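Local atomic coordinates of DegV family protein (Streptococcus agalactiae, PDB entry 3LUP), a protein that binds a fatty acid, elaidic acid in this crystal, and may take part in lipid transport or fatty acid metabolism. Residues H86-W100 against L113-Q127. Sequence-based numbering, arbitrary orientation.
Sequences HVLGLFIAAGISGFW and LTIAFPDTKITSAPQ. With ELA (Elaidic acid), chain B.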
# COMPACT_ATOMS: atom_id res chain seq x y z
N HIS A 86 2.44 24.07 2.18
CA HIS A 86 2.11 23.09 1.17
C HIS A 86 1.75 21.77 1.81
O HIS A 86 2.17 21.47 2.94
CB HIS A 86 3.29 22.85 0.24
CG HIS A 86 3.72 24.06 -0.54
ND1 HIS A 86 4.42 25.10 0.03
CD2 HIS A 86 3.56 24.39 -1.84
CE1 HIS A 86 4.67 26.02 -0.89
NE2 HIS A 86 4.16 25.61 -2.03
N VAL A 87 0.97 20.98 1.08
CA VAL A 87 0.55 19.66 1.53
C VAL A 87 0.66 18.63 0.39
O VAL A 87 0.16 18.86 -0.72
CB VAL A 87 -0.91 19.69 2.06
CG1 VAL A 87 -1.40 18.29 2.42
CG2 VAL A 87 -1.04 20.63 3.26
N LEU A 88 1.31 17.50 0.69
CA LEU A 88 1.28 16.33 -0.21
C LEU A 88 0.59 15.13 0.44
O LEU A 88 1.06 14.59 1.45
CB LEU A 88 2.69 15.96 -0.67
CG LEU A 88 2.84 14.91 -1.77
CD1 LEU A 88 2.13 15.32 -3.05
CD2 LEU A 88 4.32 14.70 -2.05
N GLY A 89 -0.55 14.75 -0.13
CA GLY A 89 -1.34 13.63 0.38
C GLY A 89 -1.09 12.40 -0.48
O GLY A 89 -1.40 12.40 -1.69
N LEU A 90 -0.50 11.38 0.14
CA LEU A 90 -0.15 10.11 -0.52
C LEU A 90 -0.90 8.92 0.11
O LEU A 90 -0.41 8.25 1.04
CB LEU A 90 1.36 9.87 -0.49
CG LEU A 90 2.25 10.83 -1.28
CD1 LEU A 90 3.71 10.49 -1.03
CD2 LEU A 90 1.93 10.78 -2.77
N PHE A 91 -2.09 8.68 -0.41
CA PHE A 91 -2.99 7.69 0.15
C PHE A 91 -3.10 6.44 -0.71
O PHE A 91 -2.67 6.43 -1.88
CB PHE A 91 -4.38 8.30 0.35
CG PHE A 91 -4.37 9.59 1.10
CD1 PHE A 91 -4.16 9.62 2.48
CD2 PHE A 91 -4.57 10.80 0.42
CE1 PHE A 91 -4.13 10.81 3.17
CE2 PHE A 91 -4.56 12.00 1.09
CZ PHE A 91 -4.33 12.01 2.48
N ILE A 92 -3.67 5.40 -0.11
CA ILE A 92 -4.09 4.17 -0.78
C ILE A 92 -4.61 4.37 -2.23
O ILE A 92 -5.32 5.34 -2.54
CB ILE A 92 -5.13 3.45 0.14
CG1 ILE A 92 -5.48 2.06 -0.38
CG2 ILE A 92 -6.39 4.28 0.32
CD1 ILE A 92 -5.84 1.08 0.73
N ALA A 93 -4.22 3.45 -3.12
CA ALA A 93 -4.65 3.42 -4.54
C ALA A 93 -6.12 3.74 -4.81
O ALA A 93 -7.01 3.14 -4.22
CB ALA A 93 -4.32 2.05 -5.13
N ALA A 94 -6.37 4.66 -5.74
CA ALA A 94 -7.72 4.93 -6.28
C ALA A 94 -8.48 3.67 -6.74
O ALA A 94 -9.70 3.60 -6.62
CB ALA A 94 -7.64 5.93 -7.44
N GLY A 95 -7.74 2.69 -7.26
CA GLY A 95 -8.31 1.45 -7.79
C GLY A 95 -8.72 0.40 -6.76
O GLY A 95 -9.25 -0.65 -7.12
N ILE A 96 -8.46 0.67 -5.49
CA ILE A 96 -8.82 -0.28 -4.43
C ILE A 96 -9.60 0.38 -3.29
O ILE A 96 -9.76 -0.20 -2.22
CB ILE A 96 -7.58 -1.03 -3.86
CG1 ILE A 96 -6.65 -0.07 -3.12
CG2 ILE A 96 -6.84 -1.79 -4.97
CD1 ILE A 96 -5.54 -0.76 -2.42
N SER A 97 -10.09 1.59 -3.55
CA SER A 97 -10.78 2.41 -2.55
C SER A 97 -11.12 3.72 -3.22
O SER A 97 -10.27 4.31 -3.91
CB SER A 97 -9.87 2.70 -1.36
OG SER A 97 -10.61 3.19 -0.27
N GLY A 98 -12.35 4.19 -3.01
CA GLY A 98 -12.80 5.45 -3.59
C GLY A 98 -12.42 6.65 -2.76
O GLY A 98 -12.96 7.74 -2.95
N PHE A 99 -11.49 6.47 -1.83
CA PHE A 99 -11.05 7.54 -0.96
C PHE A 99 -10.35 8.65 -1.74
O PHE A 99 -10.64 9.83 -1.54
CB PHE A 99 -10.13 7.00 0.13
CG PHE A 99 -9.73 8.03 1.13
CD1 PHE A 99 -8.40 8.36 1.29
CD2 PHE A 99 -10.68 8.68 1.90
CE1 PHE A 99 -8.02 9.33 2.23
CE2 PHE A 99 -10.31 9.64 2.83
CZ PHE A 99 -8.98 9.98 3.00
N TRP A 100 -9.43 8.25 -2.61
CA TRP A 100 -8.74 9.19 -3.49
C TRP A 100 -9.72 10.09 -4.28
O TRP A 100 -9.60 11.32 -4.26
CB TRP A 100 -7.82 8.46 -4.44
CG TRP A 100 -7.07 9.40 -5.29
CD1 TRP A 100 -5.89 10.02 -4.98
CD2 TRP A 100 -7.45 9.89 -6.58
NE1 TRP A 100 -5.51 10.85 -6.01
CE2 TRP A 100 -6.45 10.79 -7.00
CE3 TRP A 100 -8.55 9.64 -7.43
CZ2 TRP A 100 -6.51 11.45 -8.24
CZ3 TRP A 100 -8.61 10.30 -8.66
CH2 TRP A 100 -7.60 11.19 -9.05
N LEU A 113 -3.76 26.73 1.23
CA LEU A 113 -2.63 25.80 1.10
C LEU A 113 -2.49 25.35 -0.34
O LEU A 113 -3.48 25.29 -1.08
CB LEU A 113 -2.84 24.55 1.95
CG LEU A 113 -3.00 24.64 3.46
CD1 LEU A 113 -3.89 23.49 3.91
CD2 LEU A 113 -1.64 24.61 4.17
N THR A 114 -1.26 25.02 -0.73
CA THR A 114 -1.02 24.39 -2.01
C THR A 114 -0.95 22.90 -1.73
O THR A 114 -0.11 22.44 -0.96
CB THR A 114 0.27 24.88 -2.65
OG1 THR A 114 0.15 26.28 -2.90
CG2 THR A 114 0.51 24.18 -3.97
N ILE A 115 -1.87 22.16 -2.36
CA ILE A 115 -2.17 20.77 -2.01
C ILE A 115 -2.14 19.87 -3.23
O ILE A 115 -2.76 20.18 -4.24
CB ILE A 115 -3.57 20.66 -1.37
CG1 ILE A 115 -3.68 21.59 -0.16
CG2 ILE A 115 -3.86 19.23 -0.95
CD1 ILE A 115 -5.11 21.86 0.26
N ALA A 116 -1.42 18.76 -3.12
CA ALA A 116 -1.46 17.76 -4.18
C ALA A 116 -1.75 16.38 -3.60
O ALA A 116 -1.06 15.92 -2.68
CB ALA A 116 -0.17 17.75 -4.98
N PHE A 117 -2.80 15.75 -4.13
CA PHE A 117 -3.18 14.39 -3.78
C PHE A 117 -3.03 13.47 -4.99
O PHE A 117 -4.03 12.97 -5.51
CB PHE A 117 -4.63 14.31 -3.29
CG PHE A 117 -4.90 15.02 -1.98
CD1 PHE A 117 -3.95 15.07 -0.96
CD2 PHE A 117 -6.15 15.61 -1.75
CE1 PHE A 117 -4.23 15.73 0.24
CE2 PHE A 117 -6.44 16.26 -0.56
CZ PHE A 117 -5.49 16.33 0.44
N PRO A 118 -1.78 13.22 -5.46
CA PRO A 118 -1.64 12.33 -6.64
C PRO A 118 -2.05 10.89 -6.31
O PRO A 118 -1.90 10.43 -5.16
CB PRO A 118 -0.14 12.41 -6.96
CG PRO A 118 0.51 12.72 -5.61
CD PRO A 118 -0.48 13.57 -4.85
N ASP A 119 -2.58 10.19 -7.31
CA ASP A 119 -2.99 8.82 -7.10
C ASP A 119 -1.74 7.96 -7.01
O ASP A 119 -0.96 7.86 -7.97
CB ASP A 119 -3.93 8.35 -8.22
CG ASP A 119 -4.35 6.89 -8.08
OD1 ASP A 119 -4.22 6.29 -6.97
OD2 ASP A 119 -4.83 6.33 -9.09
N THR A 120 -1.55 7.33 -5.86
CA THR A 120 -0.34 6.56 -5.64
C THR A 120 -0.39 5.24 -6.36
O THR A 120 0.65 4.68 -6.66
CB THR A 120 -0.07 6.30 -4.15
OG1 THR A 120 -1.10 5.45 -3.62
CG2 THR A 120 -0.02 7.61 -3.39
N LYS A 121 -1.60 4.74 -6.64
CA LYS A 121 -1.79 3.47 -7.36
C LYS A 121 -1.16 2.28 -6.65
O LYS A 121 -0.95 1.21 -7.25
CB LYS A 121 -1.26 3.57 -8.79
CG LYS A 121 -1.95 4.62 -9.64
CD LYS A 121 -1.41 4.54 -11.04
CE LYS A 121 -1.94 5.63 -11.92
NZ LYS A 121 -1.16 5.58 -13.19
N ILE A 122 -0.86 2.45 -5.37
CA ILE A 122 -0.24 1.39 -4.59
C ILE A 122 -0.64 1.49 -3.12
O ILE A 122 -1.57 2.22 -2.77
CB ILE A 122 1.30 1.34 -4.83
CG1 ILE A 122 1.85 -0.05 -4.52
CG2 ILE A 122 2.05 2.53 -4.18
CD1 ILE A 122 1.41 -1.11 -5.57
N THR A 123 0.01 0.71 -2.27
CA THR A 123 -0.24 0.76 -0.85
C THR A 123 0.91 0.06 -0.15
O THR A 123 1.92 -0.22 -0.77
CB THR A 123 -1.64 0.16 -0.48
OG1 THR A 123 -1.94 0.46 0.88
CG2 THR A 123 -1.70 -1.35 -0.71
N SER A 124 0.78 -0.22 1.15
CA SER A 124 1.83 -0.90 1.89
C SER A 124 3.17 -0.14 1.73
O SER A 124 3.18 1.09 1.83
CB SER A 124 1.94 -2.37 1.45
OG SER A 124 2.95 -3.05 2.16
N ALA A 125 4.25 -0.87 1.43
CA ALA A 125 5.61 -0.34 1.54
C ALA A 125 6.04 0.67 0.47
O ALA A 125 6.74 1.64 0.79
CB ALA A 125 6.61 -1.48 1.64
N PRO A 126 5.65 0.44 -0.81
CA PRO A 126 5.89 1.47 -1.81
C PRO A 126 5.26 2.82 -1.46
O PRO A 126 5.88 3.86 -1.68
CB PRO A 126 5.24 0.88 -3.07
CG PRO A 126 5.50 -0.56 -2.94
CD PRO A 126 5.26 -0.83 -1.45
N GLN A 127 4.05 2.78 -0.90
CA GLN A 127 3.37 3.98 -0.44
C GLN A 127 4.24 4.70 0.60
O GLN A 127 4.46 5.91 0.49
CB GLN A 127 2.01 3.62 0.16
CG GLN A 127 0.91 4.69 -0.02
CD GLN A 127 -0.32 4.40 0.84
OE1 GLN A 127 -0.72 3.25 1.01
NE2 GLN A 127 -0.91 5.44 1.38
CA ELA B . -12.77 1.12 1.11
C ELA B . -14.28 0.84 1.18
O ELA B . -14.75 -0.30 1.44
C3 ELA B . -12.04 0.90 2.43
C4 ELA B . -10.63 1.49 2.38
C5 ELA B . -9.54 0.44 2.70
C6 ELA B . -9.14 -0.35 1.44
C7 ELA B . -8.36 -1.64 1.66
C8 ELA B . -8.11 -2.33 0.31
C9 ELA B . -6.75 -3.02 0.27
C10 ELA B . -6.38 -3.97 -0.81
C11 ELA B . -5.33 -5.02 -0.54
C12 ELA B . -4.27 -5.08 -1.64
C13 ELA B . -2.90 -4.59 -1.19
C14 ELA B . -1.75 -5.29 -1.91
C15 ELA B . -0.41 -4.81 -1.33
C16 ELA B . 0.80 -5.19 -2.18
C17 ELA B . 1.52 -3.96 -2.70
C18 ELA B . 3.04 -4.13 -2.72
OXT ELA B . -15.08 1.78 0.94
O HOH W 1 -2.75 10.22 -2.62
O HOH W 2 -3.90 7.54 -4.21
O HOH W 3 -5.02 3.66 -8.42
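F91 turns its ring edge toward the face of F117 in an offset edge-to-face pair (centroids 5.6 Å apart, planes at 62°), near the C-terminal ends of strands 86-89 and 114-116. These neighbours in the four-stranded parallel sheet of this DegV family protein pair through V87 N to T114 O, A116 N to V87 O and G89 N to A116 O, and F117 presses its ring edge on the backbone of G89. On the flank covered by helices 124-138 and 144-155, L88 sets CD1 against P118 CD and L90 sets CD2 against P118 CG (3.7 Å).

Past the strands, side chains bridge the loops. Q127 NE2 meets L90 O at 2.9 Å, nearly in its own amide plane, while T120 OG1 donates to F91 O. W100, its CG anti to the backbone N (chi1 -177°), brings NE1 to F117 O, and D119 CB lies over its five-membered ring, 3.9 Å from the centroid. D119 OD1 takes A94 N (3.0 Å) and K121 N from opposite faces of the carboxylate, the latter closing an Asx turn.

The solvent side is at the sheet edge, where partly exposed H86 lies alongside T114 of edge strand 114-116, CD2 3.4 Å from T114 CB, its ring also meeting F144. At the far end I92 CD1, I96 CD1 and T123 CG2 give the elaidic acid chain an apolar surface, with S97 OG beside C4 and R175 hydrogen-bonded to the ligand. Hydrogen bonds from Q127, T120 and W100 and to D119 thus probably hold the loops that lead to the fatty acid pocket.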